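Local coordinates for protein lovastatin nonaketide synthase, polyketide synthase component (PDB 7CPX) that builds the nonaketide backbone dihydromonacolin L from malonyl-CoA in lovastatin biosynthesis, as a homodimeric iterative polyketide synthase working with the enoyl reductase partner LovC, at residues T991-A996 and V1031-E1036; A1517-H1522 and I1546-H1551; A294-T299 and T337-H342. The protein carries 2 engineered substitutions. All blocks are in the same frame, centred on the assembly; numbering follows the deposited sequence.

Contact 1: residues T991-A996 and V1031-E1036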
# COMPACT_ATOMS: atom_id res chain seq x y z
N THR A 991 4.25 -7.68 26.61
CA THR A 991 3.09 -6.96 26.11
C THR A 991 2.85 -7.36 24.66
O THR A 991 3.74 -7.23 23.82
CB THR A 991 3.29 -5.45 26.22
OG1 THR A 991 3.53 -5.10 27.59
CG2 THR A 991 2.07 -4.71 25.72
N VAL A 992 1.65 -7.86 24.38
CA VAL A 992 1.30 -8.40 23.07
C VAL A 992 0.08 -7.66 22.55
O VAL A 992 -0.88 -7.44 23.28
CB VAL A 992 1.01 -9.91 23.15
CG1 VAL A 992 0.66 -10.45 21.78
CG2 VAL A 992 2.21 -10.65 23.72
N PHE A 993 0.14 -7.27 21.28
CA PHE A 993 -0.99 -6.59 20.67
C PHE A 993 -2.18 -7.54 20.62
O PHE A 993 -2.06 -8.64 20.05
CB PHE A 993 -0.64 -6.10 19.27
CG PHE A 993 -1.61 -5.09 18.72
CD1 PHE A 993 -1.53 -3.76 19.10
CD2 PHE A 993 -2.59 -5.47 17.83
CE1 PHE A 993 -2.42 -2.83 18.60
CE2 PHE A 993 -3.48 -4.55 17.33
CZ PHE A 993 -3.40 -3.22 17.72
N PRO A 994 -3.33 -7.18 21.18
CA PRO A 994 -4.45 -8.13 21.23
C PRO A 994 -4.95 -8.47 19.84
O PRO A 994 -4.91 -7.66 18.91
CB PRO A 994 -5.51 -7.38 22.04
CG PRO A 994 -5.17 -5.94 21.88
CD PRO A 994 -3.68 -5.88 21.78
N ALA A 995 -5.45 -9.70 19.71
CA ALA A 995 -6.19 -10.06 18.51
C ALA A 995 -7.43 -9.18 18.37
O ALA A 995 -7.80 -8.78 17.26
CB ALA A 995 -6.58 -11.54 18.55
N ALA A 996 -8.07 -8.88 19.50
CA ALA A 996 -9.11 -7.86 19.50
C ALA A 996 -8.57 -6.54 18.95
O ALA A 996 -9.32 -5.78 18.34
CB ALA A 996 -9.65 -7.66 20.91
N VAL A 1031 1.93 -9.85 17.77
CA VAL A 1031 2.93 -8.79 17.86
C VAL A 1031 3.43 -8.73 19.30
O VAL A 1031 2.68 -8.35 20.21
CB VAL A 1031 2.35 -7.44 17.42
CG1 VAL A 1031 3.14 -6.30 18.02
CG2 VAL A 1031 2.37 -7.34 15.91
N ILE A 1032 4.68 -9.10 19.51
CA ILE A 1032 5.29 -9.07 20.83
C ILE A 1032 6.06 -7.77 20.99
O ILE A 1032 6.93 -7.45 20.17
CB ILE A 1032 6.23 -10.28 21.03
CG1 ILE A 1032 5.53 -11.58 20.63
CG2 ILE A 1032 6.69 -10.35 22.48
CD1 ILE A 1032 4.24 -11.86 21.38
N PHE A 1033 5.73 -7.01 22.03
CA PHE A 1033 6.41 -5.76 22.33
C PHE A 1033 7.50 -6.04 23.35
O PHE A 1033 7.22 -6.45 24.48
CB PHE A 1033 5.43 -4.72 22.86
CG PHE A 1033 4.37 -4.32 21.87
CD1 PHE A 1033 4.64 -3.39 20.89
CD2 PHE A 1033 3.11 -4.88 21.92
CE1 PHE A 1033 3.68 -3.02 19.98
CE2 PHE A 1033 2.14 -4.52 21.01
CZ PHE A 1033 2.42 -3.59 20.04
N ASP A 1034 8.76 -5.83 22.95
CA ASP A 1034 9.87 -6.06 23.86
C ASP A 1034 9.79 -5.14 25.07
O ASP A 1034 10.06 -5.56 26.20
CB ASP A 1034 11.20 -5.86 23.13
CG ASP A 1034 12.40 -6.23 23.98
OD1 ASP A 1034 12.20 -6.74 25.10
OD2 ASP A 1034 13.54 -6.00 23.53
N ASP A 1035 9.42 -3.88 24.85
CA ASP A 1035 9.32 -2.91 25.93
C ASP A 1035 8.26 -1.88 25.55
O ASP A 1035 7.88 -1.76 24.39
CB ASP A 1035 10.67 -2.23 26.20
CG ASP A 1035 10.64 -1.35 27.44
OD1 ASP A 1035 9.60 -1.31 28.12
OD2 ASP A 1035 11.67 -0.71 27.73
N GLU A 1036 7.79 -1.15 26.56
CA GLU A 1036 6.73 -0.17 26.33
C GLU A 1036 7.15 0.90 25.33
O GLU A 1036 6.28 1.53 24.72
CB GLU A 1036 6.32 0.48 27.65
CG GLU A 1036 7.42 1.31 28.30
CD GLU A 1036 6.98 1.91 29.62
OE1 GLU A 1036 5.85 1.60 30.07
OE2 GLU A 1036 7.76 2.69 30.21

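Contact 2: residues A1517-H1522 and I1546-H1551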
# COMPACT_ATOMS: atom_id res chain seq x y z
N ALA A 1517 23.60 -54.75 40.21
CA ALA A 1517 24.89 -55.17 39.66
C ALA A 1517 24.63 -56.08 38.47
O ALA A 1517 24.26 -57.24 38.64
CB ALA A 1517 25.73 -55.87 40.72
N SER A 1518 24.85 -55.56 37.26
CA SER A 1518 24.51 -56.26 36.02
C SER A 1518 25.75 -56.99 35.51
O SER A 1518 26.56 -56.43 34.76
CB SER A 1518 23.97 -55.28 34.98
OG SER A 1518 23.71 -55.94 33.76
N ASN A 1519 25.88 -58.26 35.90
CA ASN A 1519 26.94 -59.14 35.40
C ASN A 1519 28.29 -58.43 35.41
O ASN A 1519 29.07 -58.51 34.45
CB ASN A 1519 26.60 -59.65 34.00
CG ASN A 1519 25.32 -60.46 33.98
OD1 ASN A 1519 25.31 -61.64 34.31
ND2 ASN A 1519 24.22 -59.82 33.58
N VAL A 1520 28.57 -57.74 36.51
CA VAL A 1520 29.84 -57.02 36.66
C VAL A 1520 30.60 -57.41 37.91
O VAL A 1520 31.81 -57.15 38.00
CB VAL A 1520 29.59 -55.50 36.64
CG1 VAL A 1520 28.82 -55.06 37.87
CG2 VAL A 1520 30.90 -54.74 36.51
N LEU A 1521 29.96 -58.05 38.90
CA LEU A 1521 30.69 -58.49 40.08
C LEU A 1521 31.73 -59.55 39.75
O LEU A 1521 32.68 -59.73 40.53
CB LEU A 1521 29.71 -59.03 41.13
CG LEU A 1521 28.62 -58.06 41.60
CD1 LEU A 1521 27.78 -58.69 42.70
CD2 LEU A 1521 29.23 -56.74 42.07
N HIS A 1522 31.58 -60.25 38.63
CA HIS A 1522 32.59 -61.21 38.19
C HIS A 1522 33.78 -60.53 37.54
O HIS A 1522 34.80 -61.20 37.31
CB HIS A 1522 31.98 -62.22 37.22
CG HIS A 1522 31.66 -61.65 35.88
ND1 HIS A 1522 31.93 -62.31 34.70
CD2 HIS A 1522 31.09 -60.47 35.52
CE1 HIS A 1522 31.55 -61.56 33.68
NE2 HIS A 1522 31.03 -60.44 34.15
N ILE A 1546 21.37 -58.66 41.84
CA ILE A 1546 22.62 -59.10 41.22
C ILE A 1546 22.28 -60.05 40.08
O ILE A 1546 21.65 -61.09 40.30
CB ILE A 1546 23.54 -59.78 42.23
CG1 ILE A 1546 23.89 -58.82 43.37
CG2 ILE A 1546 24.81 -60.28 41.55
CD1 ILE A 1546 22.89 -58.82 44.51
N LEU A 1547 22.69 -59.68 38.86
CA LEU A 1547 22.80 -60.62 37.75
C LEU A 1547 24.27 -61.01 37.63
O LEU A 1547 25.12 -60.14 37.40
CB LEU A 1547 22.31 -60.01 36.44
CG LEU A 1547 20.85 -59.58 36.34
CD1 LEU A 1547 20.72 -58.08 36.57
CD2 LEU A 1547 20.29 -59.97 34.97
N GLU A 1548 24.57 -62.29 37.80
CA GLU A 1548 25.97 -62.70 37.78
C GLU A 1548 26.05 -64.19 37.50
O GLU A 1548 25.07 -64.93 37.64
CB GLU A 1548 26.66 -62.36 39.11
CG GLU A 1548 28.19 -62.38 39.05
CD GLU A 1548 28.74 -61.45 37.99
OE1 GLU A 1548 28.69 -61.80 36.79
OE2 GLU A 1548 29.24 -60.36 38.35
N ILE A 1549 27.25 -64.62 37.10
CA ILE A 1549 27.49 -66.02 36.79
C ILE A 1549 27.36 -66.86 38.05
O ILE A 1549 27.78 -66.46 39.14
CB ILE A 1549 28.88 -66.19 36.15
CG1 ILE A 1549 29.97 -65.61 37.07
CG2 ILE A 1549 28.92 -65.53 34.79
CD1 ILE A 1549 31.38 -65.97 36.65
N THR A 1550 26.76 -68.04 37.90
CA THR A 1550 26.62 -68.98 39.00
C THR A 1550 26.48 -70.38 38.43
O THR A 1550 26.14 -70.56 37.25
CB THR A 1550 25.42 -68.64 39.89
OG1 THR A 1550 25.31 -69.59 40.95
CG2 THR A 1550 24.13 -68.63 39.08
N HIS A 1551 26.76 -71.38 39.26
CA HIS A 1551 26.54 -72.79 38.92
C HIS A 1551 27.09 -73.11 37.53
O HIS A 1551 26.36 -73.42 36.59
CB HIS A 1551 25.06 -73.15 39.03
CG HIS A 1551 24.53 -73.08 40.42
ND1 HIS A 1551 24.74 -74.08 41.35
CD2 HIS A 1551 23.79 -72.13 41.05
CE1 HIS A 1551 24.16 -73.75 42.49
NE2 HIS A 1551 23.58 -72.57 42.34

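Contact 3: residues A294-T299 and T337-H342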
# COMPACT_ATOMS: atom_id res chain seq x y z
N ALA A 294 30.75 35.35 27.43
CA ALA A 294 32.03 35.62 26.78
C ALA A 294 31.82 36.21 25.40
O ALA A 294 32.56 37.11 24.98
CB ALA A 294 32.86 34.33 26.70
N LEU A 295 30.82 35.72 24.67
CA LEU A 295 30.51 36.27 23.36
C LEU A 295 30.16 37.75 23.46
O LEU A 295 30.66 38.58 22.69
CB LEU A 295 29.36 35.50 22.72
CG LEU A 295 28.66 36.15 21.53
CD1 LEU A 295 29.65 36.44 20.42
CD2 LEU A 295 27.54 35.26 21.02
N ILE A 296 29.28 38.09 24.40
CA ILE A 296 28.86 39.48 24.54
C ILE A 296 30.05 40.36 24.92
O ILE A 296 30.26 41.43 24.35
CB ILE A 296 27.73 39.59 25.58
CG1 ILE A 296 26.49 38.83 25.09
CG2 ILE A 296 27.38 41.05 25.82
CD1 ILE A 296 25.45 38.61 26.15
N LYS A 297 30.85 39.90 25.89
CA LYS A 297 31.99 40.69 26.32
C LYS A 297 32.99 40.89 25.19
O LYS A 297 33.49 42.00 24.98
CB LYS A 297 32.67 40.02 27.52
CG LYS A 297 31.83 40.03 28.78
CD LYS A 297 32.55 39.37 29.94
CE LYS A 297 31.78 39.52 31.24
NZ LYS A 297 32.50 38.90 32.39
N ALA A 298 33.28 39.83 24.44
CA ALA A 298 34.23 39.93 23.33
C ALA A 298 33.69 40.84 22.24
O ALA A 298 34.45 41.62 21.64
CB ALA A 298 34.54 38.55 22.78
N THR A 299 32.39 40.75 21.95
CA THR A 299 31.81 41.61 20.92
C THR A 299 31.90 43.07 21.32
O THR A 299 32.23 43.93 20.50
CB THR A 299 30.35 41.21 20.67
OG1 THR A 299 30.28 39.80 20.45
CG2 THR A 299 29.80 41.94 19.46
N THR A 337 25.46 38.53 33.62
CA THR A 337 26.87 38.47 33.95
C THR A 337 27.73 39.25 32.97
O THR A 337 28.86 39.62 33.31
CB THR A 337 27.34 37.02 33.99
OG1 THR A 337 27.05 36.38 32.74
CG2 THR A 337 26.65 36.27 35.12
N ALA A 338 27.23 39.51 31.76
CA ALA A 338 27.99 40.30 30.80
C ALA A 338 27.80 41.79 31.06
O ALA A 338 28.78 42.55 31.08
CB ALA A 338 27.57 39.95 29.37
N PHE A 339 26.56 42.22 31.27
CA PHE A 339 26.27 43.62 31.52
C PHE A 339 26.26 43.97 33.00
O PHE A 339 26.22 45.16 33.34
CB PHE A 339 24.92 44.00 30.91
CG PHE A 339 24.84 43.76 29.44
CD1 PHE A 339 25.47 44.61 28.55
CD2 PHE A 339 24.13 42.69 28.93
CE1 PHE A 339 25.40 44.40 27.19
CE2 PHE A 339 24.06 42.47 27.58
CZ PHE A 339 24.70 43.32 26.71
N PHE A 340 26.30 42.97 33.88
CA PHE A 340 26.26 43.21 35.32
C PHE A 340 27.08 42.12 35.99
O PHE A 340 27.87 41.41 35.35
CB PHE A 340 24.81 43.24 35.82
CG PHE A 340 23.93 44.19 35.06
CD1 PHE A 340 23.86 45.53 35.40
CD2 PHE A 340 23.18 43.75 33.99
CE1 PHE A 340 23.06 46.40 34.70
CE2 PHE A 340 22.37 44.61 33.28
CZ PHE A 340 22.31 45.94 33.63
N GLY A 341 26.91 41.97 37.30
CA GLY A 341 27.71 41.03 38.05
C GLY A 341 29.18 41.40 38.08
O GLY A 341 30.03 40.50 38.08
N HIS A 342 29.49 42.69 38.10
CA HIS A 342 30.88 43.15 38.15
C HIS A 342 31.06 44.30 39.13
O HIS A 342 32.05 45.04 39.04
CB HIS A 342 31.35 43.58 36.75
CG HIS A 342 30.47 44.61 36.11
ND1 HIS A 342 30.39 45.90 36.57
CD2 HIS A 342 29.64 44.53 35.04
CE1 HIS A 342 29.54 46.58 35.81
NE2 HIS A 342 29.07 45.77 34.88

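Contact 1: residues T991-A996 and V1031-E1036
Val1031 takes the amide of Phe993 on its carbonyl: Phe993 N donates to Val1031 O at 3.0 Å. The same oxygen receives a CA-H...O contact from Val992 CA. On the side-chain side, Val1031 CB lies 3.8 Å from Phe993 CB, and its CG1 covers one face of the Phe1033 ring, off toward the rim. Ile1032 pairs with Val992 as an antiparallel non-hydrogen-bonded pair, CA to CA 4.6 Å. Their side chains run side by side, pointing the same way, and Ile1032 CD1 meets Val992 CG2. Phe1033 N then donates to Thr991 O over 2.7 Å. CG of Phe1033 lies anti to its carbonyl carbon (chi1 -63°), and the ring lies against 991-993: Thr991 O and Phe993 N come to its edge, Phe1033 CE2 is 3.6 Å from Phe993 CB, and Phe1033 CD2 is 3.9 Å from Thr991 CG2. Leu982 and Pro976 also touch the Phe1033 side chain, while Val992 O accepts from His985 ND1. This short antiparallel pairing belongs to the predicted N-terminal hotdog fold of the dehydratase domain; it ends at Phe993, just before Pro994, the N-cap of helix 995-1012, and lies beside His985, the predicted proton acceptor.

Contact 2: residues A1517-H1522 and I1546-H1551
The imidazole of His1522 and the carboxylate of Glu1548 meet with their planes 52° apart. Glu1548 OE1 approaches the ring obliquely, 3.0 Å from His1522 CD2, and Ile1549 CD1 also comes up obliquely; Val1520 CA, from the ring's own segment, lies in plane at its edge. His1522 CG sits between the backbone N and the carbonyl carbon (chi1 72°), 3.1 Å from Glu1548 OE1. His1522 CB is 3.8 Å from Ile1549 CD1. The other carboxylate oxygen, Glu1548 OE2, is modelled very close to His1522 N, a hydrogen bond whose geometry is doubtful, while OE1 takes Ile1549 N at 3.2 Å through its anti lone pair. If both hold, one acid would join the backbones of both segments just past the strand ends; its chain is bent at chi2 (56°), which places CD near His1522 N and CB. The side chains of Asn1519 and Leu1547 cross obliquely, with Asn1519 ND2 3.4 Å from Leu1547 CB. Farther back the strands run parallel, and Leu1547 N donates to Ala1517 O at 2.9 Å. Ala1517 and Ile1546 share one face of the sheet, Ser1518 and Leu1547 the other. Leu1521 crosses Ile1546 at about a right angle, CD1 to CG2 3.6 Å. In this Rossmann-like methyltransferase sheet, strand 1512-1518 lies between strands 1440-1445 and 1542-1547. Trp1586 of helix 1583-1592 packs on Leu1521, Ile1546 and Glu1548, while Leu1423 and Ala1426 of helix 1420-1436 touch Leu1547, as does Val1614 of strand 1614-1618.

Contact 3: residues A294-T299 and T337-H342
Lys297 and Ala338 bring two helical backbones to within 6.0 Å, CA to CA. Residues 294-299 are an unbroken helical run, whereas 337-339 are the last turn of a helix that Phe340 leaves. The contact thus sets the flank of one helix against the C-terminal end of another. Across it the packing is apolar. Ala338 points its methyl at Ile296, whose CG2 lies 3.7 Å from Ala338 CB. With CG2 anti to the backbone N and CG1 anti to the carbonyl carbon (chi1 -64°), the same methyl also meets Phe339: Ile296 CG2 approaches the ring obliquely, 3.6 Å from Phe339 CZ, and the two side chains cross at about a right angle. Lys297 is extended beyond CG, and Lys297 CE lies 3.6 Å from Thr337 O and 3.9 Å from Ala338 CA, while NZ forms a salt bridge with Glu293, one turn earlier. Thr337 OG1 is held within its own helix by the carbonyls of Glu333 and Ala334. Past the helix end, His342 NE2 donates to Phe339 O at 3.3 Å from above the carbonyl plane. Phe339 meets the rings of Tyr300 and Phe317 and touches Leu356 of strand 356-358. On helix 289-302, Leu295 and Thr299 pack against strands 268-277 and 439-446, so the same helix touches both the ketosynthase sheet and the end of helix 327-339.

From the N terminus, contact 3 comes first and closes a loop of 37 residues that carries strand 316-318 and most of helix 327-339 in the ketosynthase. Contact 1 follows in the dehydratase, with most of helix 995-1012 and strand 1016-1027 in the 34 residues between its segments. Contact 2 is last, in the methyltransferase: helix 1527-1537 lies in its loop, joining two neighbouring parallel strands. The three loops are in series; none nests in or crosses another. Their centres lie about 55 Å (contacts 1 and 3), 62 Å (1 and 2) and 102 Å (2 and 3) apart. Each is local to its own domain: helix flank with helix end, hotdog strand pair, adjacent methyltransferase strands.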